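Local coordinates for purine nucleoside phosphorylase (Thermus thermophilus, PDB 6TK9), which catalyses the phosphate-dependent cleavage of purine nucleosides, probably including inosine and guanosine, to free base and ribose 1-phosphate, at residues V92-R105 / P214-V226. Residues are numbered along the deposited sequence; the frame is centred on the assembly and turned at random.
Sequences VVFPVRVGFFLGAR and PEVIALRHLGARV
V96 and F100 of helix 94-102, with V93 just ahead of it, pack on A218, L219 and L222 of helix 213-222, two neighbouring helices on one side of the mixed sheet of the phosphorylase-superfamily α/β fold. Their axes run roughly the same way, crossing at -31° with a closest approach of 9.5 Å, and each helix leads into a sheet strand, 106-115 and 225-235, which pair in parallel.

The apolar contacts follow both segments. Just before helix 94-102 V93 CB meets A218 CB at 3.5 Å, and V92 CG1 touches P214 CG. One turn on, V96 sits against the branched end of L219 at about a right angle, CG2 to CG 3.9 Å; both side chains also touch F107 of strand 106-115, so the helix pair and the sheet share this core. L222 fills the C-terminal part: CD1 touches both R97 CG and F100 CB, and CD2 reaches F101 CE2.

The aromatic contact is a CH-pi one. With CG anti to the backbone N (chi1 179°), the F100 ring swings toward the end of the other helix, and L222 CB stands over its centre, 3.9 Å from the centroid. A224 CB approaches the same ring obliquely at CD1.

The R97 guanidinium has V93 CG2 above one face, displaced toward the rim, and H221 ND1 near its plane at the edge, too distant to bond; H221 NE2 is held by N144, and E215 forms a salt bridge with R80. G223, with positive phi, closes helix 213-222 in a Schellman motif and turns the chain into its strand. There R225 N donates to R105 O at 2.9 Å, a nearly straight bond (162° at the hydrogen), and A224 CA comes to 3.3 Å from R105 O.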
loop_
_atom_site.group_PDB
_atom_site.type_symbol
_atom_site.label_atom_id
_atom_site.label_comp_id
_atom_site.label_asym_id
_atom_site.label_seq_id
_atom_site.Cartn_x
_atom_site.Cartn_y
_atom_site.Cartn_z
ATOM N N VAL A 92 -20.228 15.274 -22.380
ATOM C CA VAL A 92 -20.379 13.791 -22.264
ATOM C C VAL A 92 -21.684 13.458 -21.520
ATOM O O VAL A 92 -22.275 12.399 -21.811
ATOM C CB VAL A 92 -19.131 13.161 -21.593
ATOM C CG1 VAL A 92 -19.413 11.810 -20.961
ATOM C CG2 VAL A 92 -17.954 13.022 -22.560
ATOM N N VAL A 93 -22.132 14.291 -20.586
ATOM C CA VAL A 93 -23.320 13.949 -19.751
ATOM C C VAL A 93 -24.563 14.684 -20.249
ATOM O O VAL A 93 -25.592 14.600 -19.548
ATOM C CB VAL A 93 -23.092 14.258 -18.259
ATOM C CG1 VAL A 93 -21.981 13.412 -17.664
ATOM C CG2 VAL A 93 -22.850 15.741 -18.028
ATOM N N PHE A 94 -24.494 15.423 -21.360
ATOM C CA PHE A 94 -25.687 16.130 -21.888
ATOM C C PHE A 94 -26.788 15.086 -22.097
ATOM O O PHE A 94 -27.841 15.205 -21.462
ATOM C CB PHE A 94 -25.368 17.016 -23.095
ATOM C CG PHE A 94 -26.536 17.901 -23.455
ATOM C CD1 PHE A 94 -26.902 18.963 -22.636
ATOM C CD2 PHE A 94 -27.333 17.619 -24.558
ATOM C CE1 PHE A 94 -28.018 19.738 -22.927
ATOM C CE2 PHE A 94 -28.446 18.399 -24.850
ATOM C CZ PHE A 94 -28.785 19.456 -24.035
ATOM N N PRO A 95 -26.567 13.992 -22.881
ATOM C CA PRO A 95 -27.605 12.986 -23.118
ATOM C C PRO A 95 -28.331 12.536 -21.836
ATOM O O PRO A 95 -29.525 12.797 -21.756
ATOM C CB PRO A 95 -26.862 11.838 -23.827
ATOM C CG PRO A 95 -25.701 12.511 -24.519
ATOM C CD PRO A 95 -25.323 13.661 -23.599
ATOM N N VAL A 96 -27.651 11.912 -20.867
ATOM C CA VAL A 96 -28.330 11.398 -19.635
ATOM C C VAL A 96 -29.056 12.540 -18.902
ATOM O O VAL A 96 -30.056 12.251 -18.235
ATOM C CB VAL A 96 -27.390 10.635 -18.684
ATOM C CG1 VAL A 96 -26.831 9.390 -19.351
ATOM C CG2 VAL A 96 -26.273 11.509 -18.133
ATOM N N ARG A 97 -28.603 13.786 -19.009
ATOM C CA ARG A 97 -29.312 14.935 -18.378
ATOM C C ARG A 97 -30.672 15.122 -19.082
ATOM O O ARG A 97 -31.691 15.159 -18.365
ATOM C CB ARG A 97 -28.449 16.208 -18.389
ATOM C CG ARG A 97 -27.315 16.210 -17.364
ATOM C CD ARG A 97 -26.298 17.331 -17.551
ATOM N NE ARG A 97 -25.703 17.779 -16.298
ATOM C CZ ARG A 97 -24.705 18.662 -16.169
ATOM N NH1 ARG A 97 -24.154 19.229 -17.230
ATOM N NH2 ARG A 97 -24.271 18.984 -14.958
ATOM N N VAL A 98 -30.689 15.210 -20.423
ATOM C CA VAL A 98 -31.929 15.236 -21.264
ATOM C C VAL A 98 -32.772 13.995 -20.949
ATOM O O VAL A 98 -33.997 14.126 -20.746
ATOM C CB VAL A 98 -31.598 15.318 -22.768
ATOM C CG1 VAL A 98 -32.810 15.041 -23.641
ATOM C CG2 VAL A 98 -30.998 16.664 -23.120
ATOM N N GLY A 99 -32.128 12.834 -20.872
ATOM C CA GLY A 99 -32.801 11.582 -20.492
ATOM C C GLY A 99 -33.594 11.756 -19.214
ATOM O O GLY A 99 -34.722 11.247 -19.123
ATOM N N PHE A 100 -33.006 12.415 -18.223
ATOM C CA PHE A 100 -33.629 12.582 -16.886
ATOM C C PHE A 100 -34.883 13.448 -17.037
ATOM O O PHE A 100 -35.895 13.157 -16.397
ATOM C CB PHE A 100 -32.635 13.174 -15.886
ATOM C CG PHE A 100 -33.208 13.390 -14.512
ATOM C CD1 PHE A 100 -33.318 12.338 -13.616
ATOM C CD2 PHE A 100 -33.627 14.647 -14.115
ATOM C CE1 PHE A 100 -33.832 12.538 -12.343
ATOM C CE2 PHE A 100 -34.159 14.846 -12.851
ATOM C CZ PHE A 100 -34.271 13.791 -11.974
ATOM N N PHE A 101 -34.800 14.475 -17.875
ATOM C CA PHE A 101 -35.817 15.548 -17.977
ATOM C C PHE A 101 -36.927 15.114 -18.926
ATOM O O PHE A 101 -37.964 15.789 -18.905
ATOM C CB PHE A 101 -35.175 16.865 -18.403
ATOM C CG PHE A 101 -34.599 17.628 -17.244
ATOM C CD1 PHE A 101 -35.439 18.206 -16.301
ATOM C CD2 PHE A 101 -33.225 17.748 -17.085
ATOM C CE1 PHE A 101 -34.917 18.897 -15.217
ATOM C CE2 PHE A 101 -32.703 18.441 -16.003
ATOM C CZ PHE A 101 -33.548 19.011 -15.072
ATOM N N LEU A 102 -36.692 14.054 -19.709
ATOM C CA LEU A 102 -37.726 13.300 -20.472
ATOM C C LEU A 102 -38.557 12.438 -19.508
ATOM O O LEU A 102 -39.723 12.125 -19.860
ATOM C CB LEU A 102 -37.060 12.411 -21.523
ATOM C CG LEU A 102 -36.567 13.118 -22.779
ATOM C CD1 LEU A 102 -35.698 12.192 -23.615
ATOM C CD2 LEU A 102 -37.731 13.642 -23.606
ATOM N N GLY A 103 -37.979 12.043 -18.363
ATOM C CA GLY A 103 -38.692 11.360 -17.261
ATOM C C GLY A 103 -38.043 10.043 -16.826
ATOM O O GLY A 103 -38.558 9.457 -15.890
ATOM N N ALA A 104 -36.960 9.584 -17.467
ATOM C CA ALA A 104 -36.107 8.479 -16.965
ATOM C C ALA A 104 -35.468 8.880 -15.623
ATOM O O ALA A 104 -34.453 9.587 -15.662
ATOM C CB ALA A 104 -35.056 8.127 -17.992
ATOM N N ARG A 105 -36.029 8.446 -14.486
ATOM C CA ARG A 105 -35.511 8.762 -13.122
ATOM C C ARG A 105 -34.658 7.596 -12.585
ATOM O O ARG A 105 -34.034 7.757 -11.508
ATOM C CB ARG A 105 -36.670 9.065 -12.173
ATOM C CG ARG A 105 -37.706 10.031 -12.736
ATOM C CD ARG A 105 -37.252 11.477 -12.757
ATOM N NE ARG A 105 -37.055 11.964 -11.396
ATOM C CZ ARG A 105 -38.003 12.446 -10.600
ATOM N NH1 ARG A 105 -39.254 12.529 -11.018
ATOM N NH2 ARG A 105 -37.697 12.851 -9.380
ATOM N N PRO A 214 -18.592 10.108 -15.372
ATOM C CA PRO A 214 -19.184 11.436 -15.509
ATOM C C PRO A 214 -20.715 11.330 -15.495
ATOM O O PRO A 214 -21.347 12.158 -14.885
ATOM C CB PRO A 214 -18.626 12.007 -16.825
ATOM C CG PRO A 214 -17.887 10.865 -17.511
ATOM C CD PRO A 214 -17.712 9.752 -16.500
ATOM N N GLU A 215 -21.256 10.306 -16.159
ATOM C CA GLU A 215 -22.707 9.978 -16.190
ATOM C C GLU A 215 -23.172 9.745 -14.749
ATOM O O GLU A 215 -24.166 10.399 -14.331
ATOM C CB GLU A 215 -22.983 8.795 -17.136
ATOM C CG GLU A 215 -22.758 9.143 -18.601
ATOM C CD GLU A 215 -22.143 8.065 -19.478
ATOM O OE1 GLU A 215 -22.861 7.123 -19.829
ATOM O OE2 GLU A 215 -20.955 8.181 -19.836
ATOM N N VAL A 216 -22.474 8.892 -13.992
ATOM C CA VAL A 216 -22.863 8.586 -12.586
ATOM C C VAL A 216 -22.929 9.877 -11.763
ATOM O O VAL A 216 -23.902 10.039 -11.045
ATOM C CB VAL A 216 -21.917 7.583 -11.927
ATOM C CG1 VAL A 216 -22.308 7.405 -10.464
ATOM C CG2 VAL A 216 -21.910 6.250 -12.663
ATOM N N ILE A 217 -21.931 10.756 -11.862
ATOM C CA ILE A 217 -21.859 12.031 -11.081
ATOM C C ILE A 217 -22.991 12.970 -11.531
ATOM O O ILE A 217 -23.699 13.519 -10.660
ATOM C CB ILE A 217 -20.472 12.699 -11.220
ATOM C CG1 ILE A 217 -19.372 11.830 -10.606
ATOM C CG2 ILE A 217 -20.485 14.090 -10.609
ATOM C CD1 ILE A 217 -17.968 12.264 -10.949
ATOM N N ALA A 218 -23.147 13.157 -12.841
ATOM C CA ALA A 218 -24.204 13.999 -13.460
ATOM C C ALA A 218 -25.590 13.549 -12.972
ATOM O O ALA A 218 -26.413 14.433 -12.632
ATOM C CB ALA A 218 -24.092 13.954 -14.969
ATOM N N LEU A 219 -25.824 12.234 -12.915
ATOM C CA LEU A 219 -27.142 11.633 -12.601
ATOM C C LEU A 219 -27.429 11.687 -11.094
ATOM O O LEU A 219 -28.629 11.849 -10.743
ATOM C CB LEU A 219 -27.194 10.205 -13.144
ATOM C CG LEU A 219 -27.474 10.120 -14.643
ATOM C CD1 LEU A 219 -27.178 8.736 -15.177
ATOM C CD2 LEU A 219 -28.911 10.497 -14.941
ATOM N N ARG A 220 -26.419 11.602 -10.222
ATOM C CA ARG A 220 -26.662 11.685 -8.749
ATOM C C ARG A 220 -26.881 13.154 -8.375
ATOM O O ARG A 220 -27.675 13.433 -7.449
ATOM C CB ARG A 220 -25.531 11.037 -7.948
ATOM C CG ARG A 220 -25.421 9.535 -8.150
ATOM C CD ARG A 220 -26.566 8.726 -7.573
ATOM N NE ARG A 220 -26.861 9.062 -6.194
ATOM C CZ ARG A 220 -28.033 9.481 -5.756
ATOM N NH1 ARG A 220 -29.073 9.567 -6.569
ATOM N NH2 ARG A 220 -28.166 9.824 -4.493
ATOM N N HIS A 221 -26.233 14.069 -9.094
ATOM C CA HIS A 221 -26.519 15.528 -9.022
ATOM C C HIS A 221 -28.033 15.746 -9.177
ATOM O O HIS A 221 -28.615 16.475 -8.352
ATOM C CB HIS A 221 -25.670 16.253 -10.070
ATOM C CG HIS A 221 -25.889 17.722 -10.157
ATOM N ND1 HIS A 221 -26.414 18.323 -11.292
ATOM C CD2 HIS A 221 -25.622 18.714 -9.284
ATOM C CE1 HIS A 221 -26.485 19.629 -11.099
ATOM N NE2 HIS A 221 -26.011 19.894 -9.874
ATOM N N LEU A 222 -28.648 15.049 -10.140
ATOM C CA LEU A 222 -30.069 15.197 -10.562
ATOM C C LEU A 222 -31.021 14.467 -9.617
ATOM O O LEU A 222 -32.217 14.818 -9.641
ATOM C CB LEU A 222 -30.209 14.671 -11.992
ATOM C CG LEU A 222 -29.566 15.580 -13.032
ATOM C CD1 LEU A 222 -29.435 14.869 -14.353
ATOM C CD2 LEU A 222 -30.358 16.866 -13.182
ATOM N N GLY A 223 -30.510 13.495 -8.848
ATOM C CA GLY A 223 -31.277 12.672 -7.891
ATOM C C GLY A 223 -31.808 11.396 -8.527
ATOM O O GLY A 223 -32.644 10.735 -7.901
ATOM N N ALA A 224 -31.343 11.061 -9.731
ATOM C CA ALA A 224 -31.662 9.802 -10.439
ATOM C C ALA A 224 -31.106 8.618 -9.642
ATOM O O ALA A 224 -30.140 8.819 -8.890
ATOM C CB ALA A 224 -31.078 9.853 -11.834
ATOM N N ARG A 225 -31.697 7.433 -9.790
ATOM C CA ARG A 225 -31.109 6.161 -9.308
ATOM C C ARG A 225 -30.297 5.572 -10.459
ATOM O O ARG A 225 -30.684 5.790 -11.602
ATOM C CB ARG A 225 -32.187 5.180 -8.856
ATOM C CG ARG A 225 -33.170 5.738 -7.839
ATOM C CD ARG A 225 -34.487 4.983 -7.927
ATOM N NE ARG A 225 -34.456 3.754 -7.156
ATOM C CZ ARG A 225 -34.994 2.584 -7.512
ATOM N NH1 ARG A 225 -35.582 2.417 -8.689
ATOM N NH2 ARG A 225 -34.904 1.559 -6.675
ATOM N N VAL A 226 -29.173 4.916 -10.155
ATOM C CA VAL A 226 -28.137 4.488 -11.145
ATOM C C VAL A 226 -27.756 3.039 -10.823
ATOM O O VAL A 226 -27.574 2.712 -9.645
ATOM C CB VAL A 226 -26.888 5.399 -11.119
ATOM C CG1 VAL A 226 -25.800 4.945 -12.087
ATOM C CG2 VAL A 226 -27.218 6.860 -11.365
#